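Long-range contacts in fiber protein 2 (Human adenovirus type 41, PDB 2BZV), which probably forms trimeric spikes that protrude from the capsid vertices and end in a knob domain thought to attach the virion to a host-cell receptor: residues T18-S23 against R93-N98; A36-C41 against G51-K56; Q79-N84 against A101-T106; P26-Y31 against N84-S89. All blocks are in the same frame, centred on the assembly; numbering follows the deposited sequence. Where two conformers were deposited one is given.

Interaction 1: residues T18-S23 against R93-N98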
loop_
_atom_site.group_PDB
_atom_site.type_symbol
_atom_site.label_atom_id
_atom_site.label_comp_id
_atom_site.label_asym_id
_atom_site.label_seq_id
_atom_site.Cartn_x
_atom_site.Cartn_y
_atom_site.Cartn_z
ATOM N N THR A 18 11.576 2.584 10.259
ATOM C CA THR A 18 10.950 3.829 9.828
ATOM C C THR A 18 11.950 4.971 9.717
ATOM O O THR A 18 12.706 5.233 10.657
ATOM C CB THR A 18 9.865 4.259 10.850
ATOM O OG1 THR A 18 8.908 3.209 11.017
ATOM C CG2 THR A 18 9.142 5.509 10.416
ATOM N N ILE A 19 11.910 5.681 8.591
ATOM C CA ILE A 19 12.572 6.977 8.463
ATOM C C ILE A 19 11.500 8.014 8.206
ATOM O O ILE A 19 10.603 7.770 7.392
ATOM C CB ILE A 19 13.596 6.995 7.314
ATOM C CG1 ILE A 19 14.679 5.941 7.540
ATOM C CG2 ILE A 19 14.211 8.386 7.191
ATOM C CD1 ILE A 19 15.606 5.705 6.365
ATOM N N TRP A 20 11.580 9.176 8.849
ATOM C CA TRP A 20 10.638 10.236 8.504
ATOM C C TRP A 20 11.282 11.603 8.642
ATOM O O TRP A 20 12.358 11.749 9.211
ATOM C CB TRP A 20 9.322 10.095 9.281
ATOM C CG TRP A 20 9.359 10.330 10.762
ATOM C CD1 TRP A 20 10.408 10.730 11.555
ATOM C CD2 TRP A 20 8.233 10.189 11.639
ATOM N NE1 TRP A 20 9.995 10.843 12.865
ATOM C CE2 TRP A 20 8.664 10.510 12.936
ATOM C CE3 TRP A 20 6.897 9.808 11.449
ATOM C CZ2 TRP A 20 7.815 10.483 14.043
ATOM C CZ3 TRP A 20 6.045 9.778 12.551
ATOM C CH2 TRP A 20 6.512 10.110 13.829
ATOM N N SER A 21 10.566 12.608 8.129
ATOM C CA SER A 21 11.035 13.989 8.159
ATOM C C SER A 21 10.102 14.883 8.949
ATOM O O SER A 21 9.975 16.075 8.655
ATOM C CB SER A 21 11.199 14.536 6.745
ATOM O OG SER A 21 9.940 14.677 6.091
ATOM N N ILE A 22 9.456 14.333 9.980
ATOM C CA ILE A 22 8.465 15.119 10.704
ATOM C C ILE A 22 9.092 16.359 11.333
ATOM O O ILE A 22 10.170 16.303 11.912
ATOM C CB ILE A 22 7.720 14.264 11.756
ATOM C CG1 ILE A 22 6.373 14.905 12.109
ATOM C CG2 ILE A 22 8.572 14.016 12.996
ATOM C CD1 ILE A 22 5.474 14.015 12.963
ATOM N N SER A 23 8.390 17.484 11.224
ATOM C CA SER A 23 8.883 18.739 11.767
ATOM C C SER A 23 7.715 19.672 12.012
ATOM O O SER A 23 6.907 19.882 11.118
ATOM C CB SER A 23 9.860 19.380 10.764
ATOM O OG SER A 23 10.330 20.631 11.240
ATOM N N ARG A 93 15.248 11.557 9.990
ATOM C CA ARG A 93 15.608 10.791 11.178
ATOM C C ARG A 93 14.949 9.417 11.192
ATOM O O ARG A 93 13.851 9.218 10.681
ATOM C CB ARG A 93 15.188 11.542 12.454
ATOM C CG ARG A 93 15.744 12.981 12.466
ATOM C CD ARG A 93 15.617 13.702 13.788
ATOM N NE ARG A 93 16.734 13.438 14.640
ATOM C CZ ARG A 93 17.891 14.103 14.805
ATOM N NH1 ARG A 93 18.268 15.216 14.190
ATOM N NH2 ARG A 93 18.691 13.553 15.665
ATOM N N TYR A 94 15.639 8.459 11.803
ATOM C CA TYR A 94 15.015 7.191 12.165
ATOM C C TYR A 94 14.005 7.482 13.265
ATOM O O TYR A 94 14.360 7.993 14.325
ATOM C CB TYR A 94 16.048 6.190 12.679
ATOM C CG TYR A 94 16.978 5.650 11.610
ATOM C CD1 TYR A 94 16.486 4.913 10.544
ATOM C CD2 TYR A 94 18.356 5.845 11.702
ATOM C CE1 TYR A 94 17.340 4.403 9.576
ATOM C CE2 TYR A 94 19.223 5.342 10.748
ATOM C CZ TYR A 94 18.707 4.629 9.681
ATOM O OH TYR A 94 19.531 4.115 8.705
ATOM N N GLN A 95 12.736 7.157 13.024
ATOM C CA GLN A 95 11.712 7.477 13.999
ATOM C C GLN A 95 11.943 6.763 15.329
ATOM O O GLN A 95 11.691 7.332 16.389
ATOM C CB GLN A 95 10.344 7.154 13.396
ATOM C CG GLN A 95 9.213 7.332 14.362
ATOM C CD GLN A 95 8.840 6.002 14.940
ATOM O OE1 GLN A 95 8.716 5.015 14.224
ATOM N NE2 GLN A 95 8.707 5.970 16.248
ATOM N N GLU A 96 12.382 5.515 15.284
ATOM C CA GLU A 96 12.451 4.718 16.502
ATOM C C GLU A 96 13.535 5.172 17.467
ATOM O O GLU A 96 13.356 5.069 18.675
ATOM C CB GLU A 96 12.636 3.252 16.108
ATOM C CG GLU A 96 11.368 2.750 15.388
ATOM C CD GLU A 96 11.587 1.612 14.413
ATOM O OE1 GLU A 96 12.507 1.645 13.573
ATOM O OE2 GLU A 96 10.795 0.651 14.448
ATOM N N THR A 97 14.650 5.658 16.947
ATOM C CA THR A 97 15.751 6.101 17.802
ATOM C C THR A 97 15.882 7.627 17.878
ATOM O O THR A 97 16.588 8.147 18.739
ATOM C CB THR A 97 17.071 5.555 17.272
ATOM O OG1 THR A 97 17.222 5.996 15.918
ATOM C CG2 THR A 97 17.107 4.030 17.348
ATOM N N ASN A 98 15.229 8.330 16.963
ATOM C CA ASN A 98 15.375 9.768 16.771
ATOM C C ASN A 98 16.801 10.191 16.428
ATOM O O ASN A 98 17.139 11.359 16.584
ATOM C CB ASN A 98 14.808 10.587 17.941
ATOM C CG ASN A 98 14.140 11.866 17.442
ATOM O OD1 ASN A 98 13.794 12.006 16.256
ATOM N ND2 ASN A 98 13.918 12.803 18.341
HETATM O O HOH W 1 13.375 4.078 13.070
HETATM O O HOH W 2 11.840 12.726 14.307
#
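Two first torsions start Trp20 and Gln95 towards each other: CG of Trp20 sits in the crowded position between its backbone N and carbonyl carbon (chi1 68°), and CG of Gln95 stands anti to the backbone N (chi1 175°). The setting is an antiparallel pairing of strands 18-20 and 93-94 at the edge of a five-stranded sheet in the adenovirus fibre knob. Trp20 and Arg93 form the hydrogen-bonded pair, with Trp20 N 2.9 Å from Arg93 O and Arg93 N donating back to Trp20 O. Next to it, on the other face, the non-hydrogen-bonded pair Ile19 and Tyr94 lie alongside each other, and CG1 of Ile19 is 3.7 Å from CD1 of Tyr94.

Where the strand gives way to a turn, Gln95 N still donates to Thr18 O (3.1 Å), but from 43° above the carbonyl plane. That oxygen also meets the edge of the Tyr94 ring and accepts from a water held by Glu96 N and OE1; Glu96 OE1 is bonded to Thr17 N as well. The indole of Trp20 is sandwiched between aliphatic carbons: Gln95 CG makes a CH-pi contact over one face, 3.7 Å from the centroid of the six-membered ring, and CG2 of Ile22 covers the opposite face. Gln173 of a second subunit packs on Trp20 and Gln95, placing the pair at the trimer interface. At the turn's far end a water links Trp20 NE1 to Asn98 OD1, while Arg93 grips Asn98 O side-on, with NE at 2.9 Å and NH2 at 2.8 Å from that one oxygen.

Interaction 2: residues A36-C41 against G51-K56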
loop_
_atom_site.group_PDB
_atom_site.type_symbol
_atom_site.label_atom_id
_atom_site.label_comp_id
_atom_site.label_asym_id
_atom_site.label_seq_id
_atom_site.Cartn_x
_atom_site.Cartn_y
_atom_site.Cartn_z
ATOM N N ALA A 36 8.571 25.783 3.090
ATOM C CA ALA A 36 7.660 24.652 3.021
ATOM C C ALA A 36 7.895 23.674 4.156
ATOM O O ALA A 36 8.960 23.657 4.789
ATOM C CB ALA A 36 7.829 23.928 1.680
ATOM N N ASN A 37 6.883 22.841 4.393
ATOM C CA ASN A 37 7.002 21.712 5.299
ATOM C C ASN A 37 6.893 20.430 4.497
ATOM O O ASN A 37 5.903 20.242 3.782
ATOM C CB ASN A 37 5.915 21.752 6.377
ATOM C CG ASN A 37 6.146 20.690 7.432
ATOM O OD1 ASN A 37 5.907 19.505 7.170
ATOM N ND2 ASN A 37 6.624 21.096 8.606
ATOM N N LEU A 38 7.909 19.576 4.604
ATOM C CA LEU A 38 7.889 18.271 3.958
ATOM C C LEU A 38 7.753 17.191 5.006
ATOM O O LEU A 38 8.586 17.084 5.917
ATOM C CB LEU A 38 9.179 18.041 3.170
ATOM C CG LEU A 38 9.274 16.649 2.512
ATOM C CD1 LEU A 38 8.223 16.484 1.418
ATOM C CD2 LEU A 38 10.651 16.421 1.942
ATOM N N PHE A 39 6.723 16.374 4.866
ATOM C CA PHE A 39 6.565 15.186 5.692
ATOM C C PHE A 39 6.617 13.964 4.782
ATOM O O PHE A 39 5.667 13.649 4.083
ATOM C CB PHE A 39 5.253 15.225 6.470
ATOM C CG PHE A 39 5.029 13.970 7.262
ATOM C CD1 PHE A 39 5.822 13.664 8.340
ATOM C CD2 PHE A 39 4.061 13.057 6.852
ATOM C CE1 PHE A 39 5.636 12.483 9.075
ATOM C CE2 PHE A 39 3.851 11.900 7.585
ATOM C CZ PHE A 39 4.629 11.626 8.705
ATOM N N LEU A 40 7.762 13.297 4.805
ATOM C CA LEU A 40 7.998 12.046 4.074
ATOM C C LEU A 40 8.233 10.983 5.127
ATOM O O LEU A 40 9.054 11.183 6.029
ATOM C CB LEU A 40 9.210 12.197 3.157
ATOM C CG LEU A 40 9.682 10.922 2.469
ATOM C CD1 LEU A 40 8.608 10.303 1.573
ATOM C CD2 LEU A 40 10.915 11.209 1.636
ATOM N N CYS A 41 7.520 9.859 5.011
ATOM C CA CYS A 41 7.662 8.753 5.937
ATOM C C CYS A 41 7.847 7.475 5.126
ATOM O O CYS A 41 7.000 7.179 4.264
ATOM C CB CYS A 41 6.418 8.647 6.829
ATOM S SG CYS A 41 6.517 7.293 8.034
ATOM N N GLY A 51 5.784 4.355 1.335
ATOM C CA GLY A 51 6.059 5.763 1.560
ATOM C C GLY A 51 4.804 6.603 1.556
ATOM O O GLY A 51 3.897 6.382 0.740
ATOM N N THR A 52 4.752 7.574 2.461
ATOM C CA THR A 52 3.764 8.597 2.311
ATOM C C THR A 52 4.446 9.953 2.337
ATOM O O THR A 52 5.459 10.169 3.004
ATOM C CB THR A 52 2.748 8.468 3.391
ATOM O OG1 THR A 52 2.106 7.539 4.056
ATOM C CG2 THR A 52 2.101 9.997 4.134
ATOM N N ILE A 53 3.924 10.831 1.490
ATOM C CA ILE A 53 4.531 12.149 1.343
ATOM C C ILE A 53 3.461 13.228 1.298
ATOM O O ILE A 53 2.501 13.160 0.517
ATOM C CB ILE A 53 5.483 12.213 0.119
ATOM C CG1 ILE A 53 6.236 13.549 0.097
ATOM C CG2 ILE A 53 4.787 11.928 -1.206
ATOM C CD1 ILE A 53 7.408 13.556 -0.894
ATOM N N THR A 54 3.667 14.242 2.127
ATOM C CA THR A 54 2.816 15.434 2.204
ATOM C C THR A 54 3.727 16.654 2.204
ATOM O O THR A 54 4.644 16.737 3.034
ATOM C CB THR A 54 1.974 15.429 3.489
ATOM O OG1 THR A 54 1.232 14.204 3.556
ATOM C CG2 THR A 54 1.007 16.611 3.497
ATOM N N ILE A 55 3.480 17.587 1.290
ATOM C CA ILE A 55 4.259 18.814 1.239
ATOM C C ILE A 55 3.285 19.985 1.316
ATOM O O ILE A 55 2.239 19.971 0.661
ATOM C CB ILE A 55 5.153 18.853 -0.027
ATOM C CG1 ILE A 55 6.039 20.096 -0.014
ATOM C CG2 ILE A 55 4.322 18.741 -1.300
ATOM C CD1 ILE A 55 7.212 20.055 -0.972
ATOM N N LYS A 56 3.637 20.970 2.139
ATOM C CA LYS A 56 2.783 22.131 2.357
ATOM C C LYS A 56 3.574 23.406 2.127
ATOM O O LYS A 56 4.597 23.636 2.768
ATOM C CB LYS A 56 2.204 22.160 3.774
ATOM C CG LYS A 56 1.148 23.246 3.938
ATOM C CD LYS A 56 0.607 23.360 5.352
ATOM C CE LYS A 56 -0.429 24.476 5.450
ATOM N NZ LYS A 56 -1.204 24.437 6.727
HETATM O O HOH W 3 3.898 18.429 5.491
#
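Leu38 and Ile53 meet on the densely packed side of this contact, their side chains slanting across one another until CD1 of Leu38 lies 3.8 Å from CG1 of Ile53. In Leu38, CG stands anti to the backbone N (chi1 177°) and the second torsion (66°) swings CD1 towards the partner strand. Leu40 repeats the pattern, its CD1 3.9 Å from CB of Ile53 and also close to Thr52 O. With Ile55 these residues form an apolar face, completed by Phe150 and Trp152 of strand 146-153, which press on the isoleucines from the other sheet of the domain.

The reverse face is more mixed. Phe39 and Cys41 are buried there against Ile170 of a second subunit, and OG1 of Thr54, bonded to Thr164 OG1, lies at the edge of the Phe39 ring. Towards Asn37 and Lys56, both partly exposed, the packing opens to solvent, and Asn37 turns ND2 to Ser23 O. A water sits 2.8 Å from Asn37 OD1 and 3.1 Å from Thr54 O; it cannot serve every acceptor around it at once, so these bonds are best taken as shared.

Between the faces six backbone bonds pair Asn37 with Lys56, Phe39 with Thr54 and Cys41 with Thr52, of which Phe39 N to Thr54 O is the shortest at 2.8 Å. The segments run almost exactly antiparallel (176°), their axes 4.7 Å apart, as expected of the beta hairpin 36-45/48-57, whose strands lie inside the five-stranded sheet of the fibre knob.

Interaction 3: residues Q79-N84 against A101-T106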
loop_
_atom_site.group_PDB
_atom_site.type_symbol
_atom_site.label_atom_id
_atom_site.label_comp_id
_atom_site.label_asym_id
_atom_site.label_seq_id
_atom_site.Cartn_x
_atom_site.Cartn_y
_atom_site.Cartn_z
ATOM N N GLN A 79 25.978 4.926 0.225
ATOM C CA GLN A 79 25.774 4.280 1.523
ATOM C C GLN A 79 24.389 4.573 2.097
ATOM O O GLN A 79 24.044 4.074 3.165
ATOM C CB GLN A 79 26.853 4.722 2.520
ATOM C CG GLN A 79 28.241 4.138 2.266
ATOM C CD GLN A 79 28.971 4.726 1.087
ATOM O OE1 GLN A 79 29.078 5.949 0.923
ATOM N NE2 GLN A 79 29.515 3.844 0.247
ATOM N N GLY A 80 23.574 5.358 1.388
ATOM C CA GLY A 80 22.230 5.675 1.876
ATOM C C GLY A 80 22.135 6.898 2.764
ATOM O O GLY A 80 21.181 7.034 3.535
ATOM N N ASN A 81 23.103 7.812 2.665
ATOM C CA ASN A 81 23.057 9.065 3.408
ATOM C C ASN A 81 22.469 10.174 2.556
ATOM O O ASN A 81 22.872 10.355 1.401
ATOM C CB ASN A 81 24.470 9.498 3.827
ATOM C CG ASN A 81 25.087 8.522 4.765
ATOM O OD1 ASN A 81 24.653 8.383 5.911
ATOM N ND2 ASN A 81 26.087 7.800 4.283
ATOM N N LEU A 82 21.555 10.953 3.130
ATOM C CA LEU A 82 20.981 12.094 2.435
ATOM C C LEU A 82 22.052 13.157 2.188
ATOM O O LEU A 82 22.773 13.550 3.095
ATOM C CB LEU A 82 19.855 12.689 3.281
ATOM C CG LEU A 82 19.084 13.849 2.644
ATOM C CD1 LEU A 82 18.193 13.379 1.492
ATOM C CD2 LEU A 82 18.273 14.581 3.694
ATOM N N LEU A 83 22.135 13.615 0.947
ATOM C CA LEU A 83 23.073 14.662 0.566
ATOM C C LEU A 83 22.359 16.002 0.565
ATOM O O LEU A 83 21.130 16.075 0.600
ATOM C CB LEU A 83 23.680 14.352 -0.801
ATOM C CG LEU A 83 24.479 13.043 -0.857
ATOM C CD1 LEU A 83 24.840 12.727 -2.300
ATOM C CD2 LEU A 83 25.704 13.146 0.045
ATOM N N ASN A 84 23.138 17.082 0.526
ATOM C CA ASN A 84 22.571 18.415 0.587
ATOM C C ASN A 84 21.479 18.616 -0.462
ATOM O O ASN A 84 21.690 18.335 -1.649
ATOM C CB ASN A 84 23.688 19.442 0.398
ATOM C CG ASN A 84 23.188 20.847 0.595
ATOM O OD1 ASN A 84 22.825 21.233 1.703
ATOM N ND2 ASN A 84 23.152 21.619 -0.483
ATOM N N ALA A 101 19.041 9.717 10.006
ATOM C CA ALA A 101 18.887 8.499 9.214
ATOM C C ALA A 101 20.125 8.235 8.358
ATOM O O ALA A 101 20.098 8.290 7.125
ATOM C CB ALA A 101 17.626 8.596 8.366
ATOM N N SER A 102 21.232 7.927 9.015
ATOM C CA SER A 102 22.487 7.665 8.336
ATOM C C SER A 102 22.546 6.230 7.822
ATOM O O SER A 102 21.965 5.299 8.385
ATOM C CB SER A 102 23.680 7.898 9.264
ATOM O OG SER A 102 23.501 7.158 10.447
ATOM N N ASN A 103 23.296 6.058 6.739
ATOM C CA ASN A 103 23.644 4.751 6.193
ATOM C C ASN A 103 22.420 3.879 5.941
ATOM O O ASN A 103 22.438 2.666 6.180
ATOM C CB ASN A 103 24.654 4.054 7.099
ATOM C CG ASN A 103 25.931 4.869 7.226
ATOM O OD1 ASN A 103 26.439 5.096 8.324
ATOM N ND2 ASN A 103 26.450 5.342 6.098
ATOM N N ALA A 104 21.363 4.489 5.400
ATOM C CA ALA A 104 20.083 3.788 5.217
ATOM C C ALA A 104 20.047 3.071 3.872
ATOM O O ALA A 104 19.081 3.187 3.099
ATOM C CB ALA A 104 18.945 4.773 5.332
ATOM N N LEU A 105 21.083 2.280 3.584
ATOM C CA LEU A 105 21.198 1.620 2.283
ATOM C C LEU A 105 19.985 0.762 1.955
ATOM O O LEU A 105 19.548 0.724 0.806
ATOM C CB LEU A 105 22.475 0.771 2.252
ATOM C CG LEU A 105 22.771 0.060 0.923
ATOM C CD1 LEU A 105 22.833 1.034 -0.257
ATOM C CD2 LEU A 105 24.059 -0.753 1.056
ATOM N N THR A 106 19.445 0.057 2.947
ATOM C CA THR A 106 18.339 -0.874 2.681
ATOM C C THR A 106 16.985 -0.181 2.582
ATOM O O THR A 106 15.970 -0.860 2.415
ATOM C CB THR A 106 18.285 -2.022 3.703
ATOM O OG1 THR A 106 17.980 -1.496 4.999
ATOM C CG2 THR A 106 19.604 -2.791 3.740
HETATM O O HOH W 4 18.921 8.324 4.609
HETATM O O HOH W 5 21.115 10.690 6.001
#
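Asn81 reaches across to Asn103 with its side-chain oxygen, and OD1 accepts a hydrogen bond from Asn103 N at 2.8 Å. CG of Asn81 stands anti to its own carbonyl carbon, beside the backbone N (chi1 -64°), and from this branch OD1 extends to the donor, which stands 52° above the plane of the amide carbonyl. Beside it, Ala104 N donates to Gly80 O over a longer 3.2 Å, from well above the carbonyl plane and with a C=O...N angle of only 104°. Gln79 O adds a CA-H...O contact, 3.1 Å from CA of Asn103. With no beta carbon in between, CA of Gly80 comes within 4.0 Å of Leu105 N.

The receiving backbone is an inverse gamma turn centred on Ala104, closed by a weak bond from Leu105 N to Asn103 O; it lies in a knob loop that follows the edge strand 93-94. Two waters fill in behind the direct bonds. Both donate to Ala101 O; one also donates to Gly80 O, and the other accepts from Leu82 N. Further out, Asp77 OD1 takes the backbone N-H groups of both Gln79 and Asn81, which orients the first loop, while Tyr94 OH bonds Ser102 O and fixes the second. Ala101 and Ala104 rest on Ile19 of strand 18-20.

Interaction 4: residues P26-Y31 against N84-S89; sequences PNCSIY and NCALES
The carbonyl oxygen of Ala86 is met by a backbone N-H, a CA-H and a water. The firm bond comes from Ser29 N, which donates to it at 2.9 Å, and CA of Cys28 turns its hydrogen towards the same atom from 3.2 Å. A water that is hydrogen-bonded to Ser29 OG also lies 2.9 Å from Ala86 O; the hydroxyl itself is bonded to Gln34 N as well. One step along, Glu88 N donates to Asn27 O across 2.8 Å, and the N-H points almost straight at the oxygen (175°). These two bonds flank Cys28 and Leu87, whose backbones form a single bridge rather than a continued ladder.

Side chains close up around the bridge. CB of Ala86 abuts the backbone oxygen of Ser29 at 3.3 Å. The side chains of Asn27 and Leu87 run alongside each other in the same direction, with the methyl CD1 of Leu87 resting 3.6 Å from Asn27 ND2. Chi1 (67°) puts CG of Asn27 between its backbone N and carbonyl carbon; of the amide that CG carries, OD1 accepts from Leu38 N and ND2 bonds Thr91 OG1.

Asn27 and Cys28 together face Ala36 in a classic beta bulge against strand 36-45. Cys28 and Leu87 both touch Leu38 of that strand, while Ala86 reaches Leu72 and Cys85 reaches Leu74 of strand 69-76, so the paired loops span from one sheet of the knob to the edge strand of the other.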
loop_
_atom_site.group_PDB
_atom_site.type_symbol
_atom_site.label_atom_id
_atom_site.label_comp_id
_atom_site.label_asym_id
_atom_site.label_seq_id
_atom_site.Cartn_x
_atom_site.Cartn_y
_atom_site.Cartn_z
ATOM N N PRO A 26 9.016 24.862 9.477
ATOM C CA PRO A 26 9.398 24.620 8.086
ATOM C C PRO A 26 10.760 23.950 7.974
ATOM O O PRO A 26 11.712 24.329 8.642
ATOM C CB PRO A 26 9.431 26.028 7.474
ATOM C CG PRO A 26 8.631 26.870 8.393
ATOM C CD PRO A 26 8.778 26.294 9.755
ATOM N N ASN A 27 10.837 22.939 7.103
ATOM C CA ASN A 27 12.044 22.140 6.962
ATOM C C ASN A 27 12.404 21.904 5.507
ATOM O O ASN A 27 13.194 21.002 5.213
ATOM C CB ASN A 27 11.880 20.795 7.687
ATOM C CG ASN A 27 10.829 19.913 7.025
ATOM O OD1 ASN A 27 9.956 20.415 6.305
ATOM N ND2 ASN A 27 10.900 18.605 7.272
ATOM N N CYS A 28 11.858 22.713 4.601
ATOM C CA CYS A 28 12.080 22.481 3.189
ATOM C C CYS A 28 12.165 23.838 2.500
ATOM O O CYS A 28 11.446 24.762 2.859
ATOM C CB CYS A 28 10.930 21.625 2.640
ATOM S SG CYS A 28 11.104 21.089 0.930
ATOM N N SER A 29 13.053 23.942 1.513
ATOM C CA SER A 29 13.320 25.195 0.808
ATOM C C SER A 29 13.143 25.001 -0.691
ATOM O O SER A 29 14.009 24.408 -1.338
ATOM C CB SER A 29 14.755 25.640 1.108
ATOM O OG SER A 29 14.929 25.851 2.504
ATOM N N ILE A 30 12.024 25.471 -1.229
ATOM C CA ILE A 30 11.723 25.281 -2.656
ATOM C C ILE A 30 12.137 26.511 -3.459
ATOM O O ILE A 30 12.927 26.386 -4.393
ATOM C CB ILE A 30 10.226 24.982 -2.869
ATOM C CG1 ILE A 30 9.794 23.727 -2.096
ATOM C CG2 ILE A 30 9.933 24.862 -4.362
ATOM C CD1 ILE A 30 10.479 22.446 -2.565
ATOM N N TYR A 31 11.615 27.679 -3.092
ATOM C CA TYR A 31 11.955 28.937 -3.786
ATOM C C TYR A 31 12.773 29.854 -2.899
ATOM O O TYR A 31 13.563 30.647 -3.398
ATOM C CB TYR A 31 10.698 29.693 -4.181
ATOM C CG TYR A 31 9.751 28.983 -5.106
ATOM C CD1 TYR A 31 10.187 28.414 -6.302
ATOM C CD2 TYR A 31 8.399 28.935 -4.808
ATOM C CE1 TYR A 31 9.293 27.785 -7.155
ATOM C CE2 TYR A 31 7.500 28.309 -5.649
ATOM C CZ TYR A 31 7.945 27.732 -6.822
ATOM O OH TYR A 31 7.041 27.113 -7.658
ATOM N N ASN A 84 23.138 17.082 0.526
ATOM C CA ASN A 84 22.571 18.415 0.587
ATOM C C ASN A 84 21.479 18.616 -0.462
ATOM O O ASN A 84 21.690 18.335 -1.649
ATOM C CB ASN A 84 23.688 19.442 0.398
ATOM C CG ASN A 84 23.188 20.847 0.595
ATOM O OD1 ASN A 84 22.825 21.233 1.703
ATOM N ND2 ASN A 84 23.152 21.619 -0.483
ATOM N N CYS A 85 20.326 19.109 -0.009
ATOM C CA CYS A 85 19.175 19.248 -0.884
ATOM C C CYS A 85 18.157 20.155 -0.212
ATOM O O CYS A 85 18.470 20.780 0.805
ATOM C CB CYS A 85 18.590 17.872 -1.219
ATOM S SG CYS A 85 17.844 17.033 0.193
ATOM N N ALA A 86 16.954 20.223 -0.776
ATOM C CA ALA A 86 15.933 21.145 -0.277
ATOM C C ALA A 86 15.426 20.778 1.120
ATOM O O ALA A 86 14.841 21.635 1.786
ATOM C CB ALA A 86 14.766 21.212 -1.235
ATOM N N LEU A 87 15.577 19.521 1.536
ATOM C CA LEU A 87 15.122 19.071 2.846
ATOM C C LEU A 87 16.198 19.319 3.881
ATOM O O LEU A 87 17.341 18.923 3.701
ATOM C CB LEU A 87 14.844 17.563 2.782
ATOM C CG LEU A 87 14.472 16.878 4.109
ATOM C CD1 LEU A 87 13.233 17.485 4.764
ATOM C CD2 LEU A 87 14.285 15.383 3.872
ATOM N N GLU A 88 15.809 19.915 5.006
ATOM C CA GLU A 88 16.713 20.100 6.146
ATOM C C GLU A 88 17.162 18.722 6.657
ATOM O O GLU A 88 16.346 17.972 7.201
ATOM C CB GLU A 88 15.968 20.913 7.232
ATOM C CG GLU A 88 16.629 21.084 8.614
ATOM C CD GLU A 88 15.833 21.999 9.570
ATOM O OE1 GLU A 88 18.171 22.793 7.389
ATOM O OE2 GLU A 88 17.086 24.117 5.995
ATOM N N SER A 89 18.452 18.400 6.518
ATOM C CA SER A 89 18.893 17.044 6.855
ATOM C C SER A 89 18.723 16.702 8.336
ATOM O O SER A 89 18.530 15.533 8.677
ATOM C CB SER A 89 20.347 16.818 6.438
ATOM O OG SER A 89 21.190 17.660 7.196
HETATM O O HOH W 6 15.361 23.602 3.886
#

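Overall arrangement
From the N terminus, 18-23 opens interaction 1 and 26-31 opens interaction 4 before the hairpin of interaction 2 closes the first and shortest loop. The chain then passes through strand 69-76 to 79-84, where interaction 3 opens; 84-89 closes interaction 4 around the hairpin, 93-98 closes interaction 1 around both, and 101-106 finally closes interaction 3. Interaction 3 therefore crosses interactions 1 and 4 and follows interaction 2 in series. Interactions 1 and 2 belong to one sheet, joined where strand 18-20 meets 36-45, and both touch a second subunit. Interactions 3 and 4 share Asn84 and tie the long connections to the two sheets.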